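Local atomic coordinates of polymerase cofactor VP35 (Reston ebolavirus, PDB entry 3L2A), a protein that probably binds double-stranded RNA through its interferon inhibitory domain, helps the virus evade the host interferon response, and serves as a cofactor of the viral polymerase. Residues N42-T47 with V73-D78; A54-G59 with Q63-Q68. One frame throughout, in Å; residues are numbered along the deposited sequence.

Both contacts belong to the helical part of the interferon inhibitory domain, and both use helix 45-57. Contact 1 involves its beginning and the loop leading into it. Contact 2 involves its last turn. The other partners also follow one another in the chain: helix 62-72 supplies contact 2, and the residues just after it, with helix 75-78, supply contact 1. Contact 2 is therefore nested inside the loop that contact 1 closes. Their centres are 16 Å apart, and their nearest atoms are about 5 Å apart without touching. A bound acetic acid, probably from the crystallisation liquor, lies about 4 Å from the side chain of Leu56 in contact 2.

Contact 1. Residues N42-T47 with V73-D78; sequences NNLLDT and VPIFQD
Leu44 and Ile75 form the apolar centre of this contact in the helical subdomain of the VP35 interferon inhibitory domain. It joins the start of helix 45-57, where Leu44 is the N-cap residue, to the short helix 75-78. Leu44 presents a single methyl. Leu44 CD1 lies 3.6 Å from Ile75 CB and 3.7 Å from Ile75 CG2. At the edge of the contact, Thr47 CG2 meets Val73 CG1 at 4.3 Å, a looser methyl-to-methyl touch.

Asn42 adds a contact of a different kind. Ile75 CD1 stands over a face of the Asn42 amide, 3.7 Å from Asn42 CG. Ile75 reaches it because its CG1 is anti to the backbone N (chi1 -164°), which sends the longer branch to Asn42 and leaves CG2 for Leu44. The amide has a polar partner just before it in the chain: Asn42 ND2 is hydrogen-bonded to Ile38 O, in helix 27-41.

Within 73-78, Phe76 N bonds to Val73 O at 3.1 Å. The Phe76 side chain packs on Ile35 and Ile38 of helix 27-41 and on Ile48 of helix 45-57. Ile75 CG2 sits 3.6 Å above the plane of the Phe76 ring, offset toward the rim.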
loop_
_atom_site.group_PDB
_atom_site.type_symbol
_atom_site.label_atom_id
_atom_site.label_comp_id
_atom_site.label_asym_id
_atom_site.label_seq_id
_atom_site.Cartn_x
_atom_site.Cartn_y
_atom_site.Cartn_z
ATOM N N ASN A 42 -11.774 -7.316 -3.661
ATOM C CA ASN A 42 -12.135 -8.403 -2.748
ATOM C C ASN A 42 -13.259 -8.065 -1.770
ATOM O O ASN A 42 -13.528 -8.821 -0.814
ATOM C CB ASN A 42 -10.882 -8.856 -2.017
ATOM C CG ASN A 42 -9.898 -9.502 -2.957
ATOM O OD1 ASN A 42 -10.113 -10.637 -3.380
ATOM N ND2 ASN A 42 -8.848 -8.766 -3.339
ATOM N N ASN A 43 -13.920 -6.936 -2.036
ATOM C CA ASN A 43 -15.060 -6.457 -1.252
ATOM C C ASN A 43 -14.732 -6.284 0.234
ATOM O O ASN A 43 -15.547 -6.603 1.113
ATOM C CB ASN A 43 -16.302 -7.337 -1.477
ATOM C CG ASN A 43 -16.719 -7.364 -2.928
ATOM O OD1 ASN A 43 -16.919 -6.312 -3.547
ATOM N ND2 ASN A 43 -16.827 -8.566 -3.498
ATOM N N LEU A 44 -13.554 -5.719 0.496
ATOM C CA LEU A 44 -13.045 -5.548 1.877
ATOM C C LEU A 44 -12.784 -4.088 2.254
ATOM O O LEU A 44 -12.127 -3.832 3.265
ATOM C CB LEU A 44 -11.761 -6.392 2.048
ATOM C CG LEU A 44 -12.049 -7.906 2.111
ATOM C CD1 LEU A 44 -10.760 -8.662 2.033
ATOM C CD2 LEU A 44 -12.756 -8.252 3.445
ATOM N N LEU A 45 -13.266 -3.125 1.463
ATOM C CA LEU A 45 -12.977 -1.720 1.789
ATOM C C LEU A 45 -13.452 -1.305 3.165
ATOM O O LEU A 45 -12.819 -0.475 3.820
ATOM C CB LEU A 45 -13.608 -0.775 0.767
ATOM C CG LEU A 45 -12.934 -0.849 -0.610
ATOM C CD1 LEU A 45 -13.848 -0.132 -1.634
ATOM C CD2 LEU A 45 -11.540 -0.216 -0.572
ATOM N N ASP A 46 -14.606 -1.826 3.576
ATOM C CA ASP A 46 -15.146 -1.401 4.873
ATOM C C ASP A 46 -14.433 -2.045 6.050
ATOM O O ASP A 46 -14.334 -1.443 7.131
ATOM C CB ASP A 46 -16.656 -1.666 4.882
ATOM C CG ASP A 46 -17.358 -0.831 3.842
ATOM O OD1 ASP A 46 -17.110 0.389 3.836
ATOM O OD2 ASP A 46 -18.139 -1.382 3.055
ATOM N N THR A 47 -13.921 -3.256 5.842
ATOM C CA THR A 47 -13.045 -3.871 6.847
ATOM C C THR A 47 -11.740 -3.074 6.991
ATOM O O THR A 47 -11.289 -2.785 8.089
ATOM C CB THR A 47 -12.736 -5.308 6.430
ATOM O OG1 THR A 47 -13.964 -6.064 6.384
ATOM C CG2 THR A 47 -11.809 -5.983 7.423
ATOM N N VAL A 73 -5.414 -7.744 8.356
ATOM C CA VAL A 73 -6.473 -8.112 7.431
ATOM C C VAL A 73 -5.981 -9.252 6.538
ATOM O O VAL A 73 -5.032 -9.050 5.776
ATOM C CB VAL A 73 -6.936 -6.885 6.604
ATOM C CG1 VAL A 73 -8.094 -7.258 5.703
ATOM C CG2 VAL A 73 -7.346 -5.712 7.532
ATOM N N PRO A 74 -6.598 -10.453 6.642
ATOM C CA PRO A 74 -6.088 -11.651 5.976
ATOM C C PRO A 74 -5.776 -11.567 4.504
ATOM O O PRO A 74 -4.868 -12.283 4.038
ATOM C CB PRO A 74 -7.225 -12.665 6.171
ATOM C CG PRO A 74 -7.794 -12.325 7.445
ATOM C CD PRO A 74 -7.762 -10.786 7.501
ATOM N N ILE A 75 -6.526 -10.754 3.761
ATOM C CA ILE A 75 -6.326 -10.660 2.301
ATOM C C ILE A 75 -4.893 -10.295 1.927
ATOM O O ILE A 75 -4.420 -10.703 0.879
ATOM C CB ILE A 75 -7.327 -9.664 1.615
ATOM C CG1 ILE A 75 -7.377 -9.872 0.095
ATOM C CG2 ILE A 75 -7.045 -8.188 1.979
ATOM C CD1 ILE A 75 -7.985 -11.197 -0.305
ATOM N N PHE A 76 -4.204 -9.569 2.803
ATOM C CA PHE A 76 -2.845 -9.098 2.516
ATOM C C PHE A 76 -1.797 -10.161 2.715
ATOM O O PHE A 76 -0.646 -9.972 2.353
ATOM C CB PHE A 76 -2.541 -7.788 3.264
ATOM C CG PHE A 76 -3.431 -6.682 2.834
ATOM C CD1 PHE A 76 -3.289 -6.131 1.564
ATOM C CD2 PHE A 76 -4.456 -6.219 3.672
ATOM C CE1 PHE A 76 -4.126 -5.113 1.129
ATOM C CE2 PHE A 76 -5.302 -5.206 3.236
ATOM C CZ PHE A 76 -5.142 -4.656 1.982
ATOM N N GLN A 77 -2.235 -11.301 3.237
ATOM C CA GLN A 77 -1.443 -12.517 3.236
ATOM C C GLN A 77 -1.821 -13.409 2.043
ATOM O O GLN A 77 -0.999 -14.191 1.575
ATOM C CB GLN A 77 -1.614 -13.255 4.571
ATOM C CG GLN A 77 -0.827 -12.600 5.690
ATOM C CD GLN A 77 -1.444 -12.832 7.044
ATOM O OE1 GLN A 77 -2.612 -12.490 7.274
ATOM N NE2 GLN A 77 -0.667 -13.407 7.960
ATOM N N ASP A 78 -3.061 -13.267 1.562
ATOM C CA ASP A 78 -3.637 -14.104 0.501
ATOM C C ASP A 78 -3.151 -13.646 -0.891
ATOM O O ASP A 78 -3.177 -14.423 -1.843
ATOM C CB ASP A 78 -5.191 -14.033 0.482
ATOM C CG ASP A 78 -5.896 -14.557 1.780
ATOM O OD1 ASP A 78 -5.295 -15.304 2.596
ATOM O OD2 ASP A 78 -7.111 -14.221 1.950
#

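Contact 2. Residues A54-G59 with Q63-Q68; sequences ASLADG and QCALIQ
Ser55 OG is hydrogen-bonded to Glu51 O, one turn earlier in helix 45-57, while across the contact it rests against Gln68 CB at 3.9 Å. Its first torsion allows the bond to Glu51. OG stands beside the backbone N and anti to the carbonyl carbon (chi1 -68°), which turns it back along its own helix. The buried hydroxyl is thus satisfied without a polar partner in 63-68.

The rest of the contact is apolar. Ser55 CB meets Ala65 CB at 3.6 Å and Ala65 CA at 3.8 Å. Both side chains are small, and both CB atoms point at the opposite helix. The two backbones therefore come very close, with Ser55 CA and Ala65 CA 5.2 Å apart. Leu56 adds a flank. Its CB does not face the partner helix, but the branch ending in CD2 comes within 4.1 Å of Ala65 CB.

Gln68 comes nearest through its CB. Its chain bends at chi2 (-61°), and its OE1 is hydrogen-bonded to Lys71 NZ on the same helix. Leu66 points away from this contact and packs on Leu31, Val32 and Ile35 of helix 27-41. Helix 62-72 thus packs on 45-57 through Ala65 and on 27-41 through Leu66, on two different sides.

Just past the end of helix 45-57, Gly59 has a positive phi (90°) and closes a Schellman motif. Gly59 N bonds to Leu56 O at 3.0 Å. At the head of the next helix, Ser61 OG is hydrogen-bonded to Cys64 N. The arrangement is that of two consecutive helices joined by a short loop, packed closely through a serine and an alanine in a helical bundle.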
loop_
_atom_site.group_PDB
_atom_site.type_symbol
_atom_site.label_atom_id
_atom_site.label_comp_id
_atom_site.label_asym_id
_atom_site.label_seq_id
_atom_site.Cartn_x
_atom_site.Cartn_y
_atom_site.Cartn_z
ATOM N N ALA A 54 -9.690 2.258 13.693
ATOM C CA ALA A 54 -9.395 1.690 15.003
ATOM C C ALA A 54 -7.938 1.930 15.355
ATOM O O ALA A 54 -7.626 2.168 16.513
ATOM C CB ALA A 54 -9.719 0.219 15.046
ATOM N N SER A 55 -7.049 1.886 14.359
ATOM C CA SER A 55 -5.627 2.099 14.638
ATOM C C SER A 55 -5.349 3.536 14.982
ATOM O O SER A 55 -4.568 3.825 15.903
ATOM C CB SER A 55 -4.766 1.637 13.457
ATOM O OG SER A 55 -4.843 0.225 13.349
ATOM N N LEU A 56 -5.982 4.454 14.262
ATOM C CA LEU A 56 -5.812 5.876 14.558
ATOM C C LEU A 56 -6.335 6.172 15.952
ATOM O O LEU A 56 -5.747 6.986 16.673
ATOM C CB LEU A 56 -6.548 6.751 13.565
ATOM C CG LEU A 56 -6.057 6.709 12.113
ATOM C CD1 LEU A 56 -6.959 7.640 11.292
ATOM C CD2 LEU A 56 -4.597 7.080 11.968
ATOM N N ALA A 57 -7.410 5.505 16.337
ATOM C CA ALA A 57 -7.998 5.738 17.670
ATOM C C ALA A 57 -7.068 5.249 18.789
ATOM O O ALA A 57 -7.123 5.769 19.925
ATOM C CB ALA A 57 -9.352 5.079 17.776
ATOM N N ASP A 58 -6.240 4.252 18.474
ATOM C CA ASP A 58 -5.182 3.739 19.358
ATOM C C ASP A 58 -3.950 4.659 19.454
ATOM O O ASP A 58 -3.007 4.354 20.195
ATOM C CB ASP A 58 -4.675 2.372 18.877
ATOM C CG ASP A 58 -5.690 1.254 19.043
ATOM O OD1 ASP A 58 -6.675 1.411 19.788
ATOM O OD2 ASP A 58 -5.482 0.204 18.386
ATOM N N GLY A 59 -3.936 5.745 18.684
ATOM C CA GLY A 59 -2.820 6.700 18.683
ATOM C C GLY A 59 -1.723 6.396 17.676
ATOM O O GLY A 59 -0.622 6.975 17.748
ATOM N N GLN A 63 0.629 6.228 8.984
ATOM C CA GLN A 63 1.558 5.298 8.378
ATOM C C GLN A 63 1.588 3.955 9.134
ATOM O O GLN A 63 1.564 2.867 8.516
ATOM C CB GLN A 63 2.946 5.940 8.348
ATOM C CG GLN A 63 3.024 7.196 7.462
ATOM C CD GLN A 63 2.885 8.475 8.255
ATOM O OE1 GLN A 63 2.136 8.546 9.247
ATOM N NE2 GLN A 63 3.628 9.491 7.850
ATOM N N CYS A 64 1.608 4.034 10.462
ATOM C CA CYS A 64 1.527 2.848 11.281
ATOM C C CYS A 64 0.206 2.135 11.058
ATOM O O CYS A 64 0.187 0.903 10.952
ATOM C CB CYS A 64 1.731 3.193 12.754
ATOM S SG CYS A 64 1.679 1.746 13.822
ATOM N N ALA A 65 -0.890 2.904 10.962
ATOM C CA ALA A 65 -2.220 2.325 10.707
ATOM C C ALA A 65 -2.238 1.494 9.411
ATOM O O ALA A 65 -2.815 0.399 9.357
ATOM C CB ALA A 65 -3.295 3.448 10.692
ATOM N N LEU A 66 -1.551 1.991 8.378
ATOM C CA LEU A 66 -1.470 1.265 7.113
ATOM C C LEU A 66 -0.655 -0.001 7.260
ATOM O O LEU A 66 -1.013 -1.044 6.713
ATOM C CB LEU A 66 -0.878 2.159 6.041
ATOM C CG LEU A 66 -1.754 3.351 5.612
ATOM C CD1 LEU A 66 -0.925 4.300 4.772
ATOM C CD2 LEU A 66 -2.997 2.871 4.823
ATOM N N ILE A 67 0.462 0.081 7.973
ATOM C CA ILE A 67 1.213 -1.149 8.255
ATOM C C ILE A 67 0.335 -2.172 8.983
ATOM O O ILE A 67 0.303 -3.350 8.635
ATOM C CB ILE A 67 2.488 -0.845 9.073
ATOM C CG1 ILE A 67 3.477 -0.035 8.225
ATOM C CG2 ILE A 67 3.141 -2.146 9.600
ATOM C CD1 ILE A 67 4.709 0.446 9.009
ATOM N N GLN A 68 -0.415 -1.704 9.977
ATOM C CA GLN A 68 -1.245 -2.609 10.755
ATOM C C GLN A 68 -2.319 -3.267 9.898
ATOM O O GLN A 68 -2.613 -4.452 10.078
ATOM C CB GLN A 68 -1.811 -1.883 11.977
ATOM C CG GLN A 68 -0.717 -1.428 12.964
ATOM C CD GLN A 68 0.129 -2.545 13.563
ATOM O OE1 GLN A 68 1.060 -3.057 12.934
ATOM N NE2 GLN A 68 -0.138 -2.870 14.822
#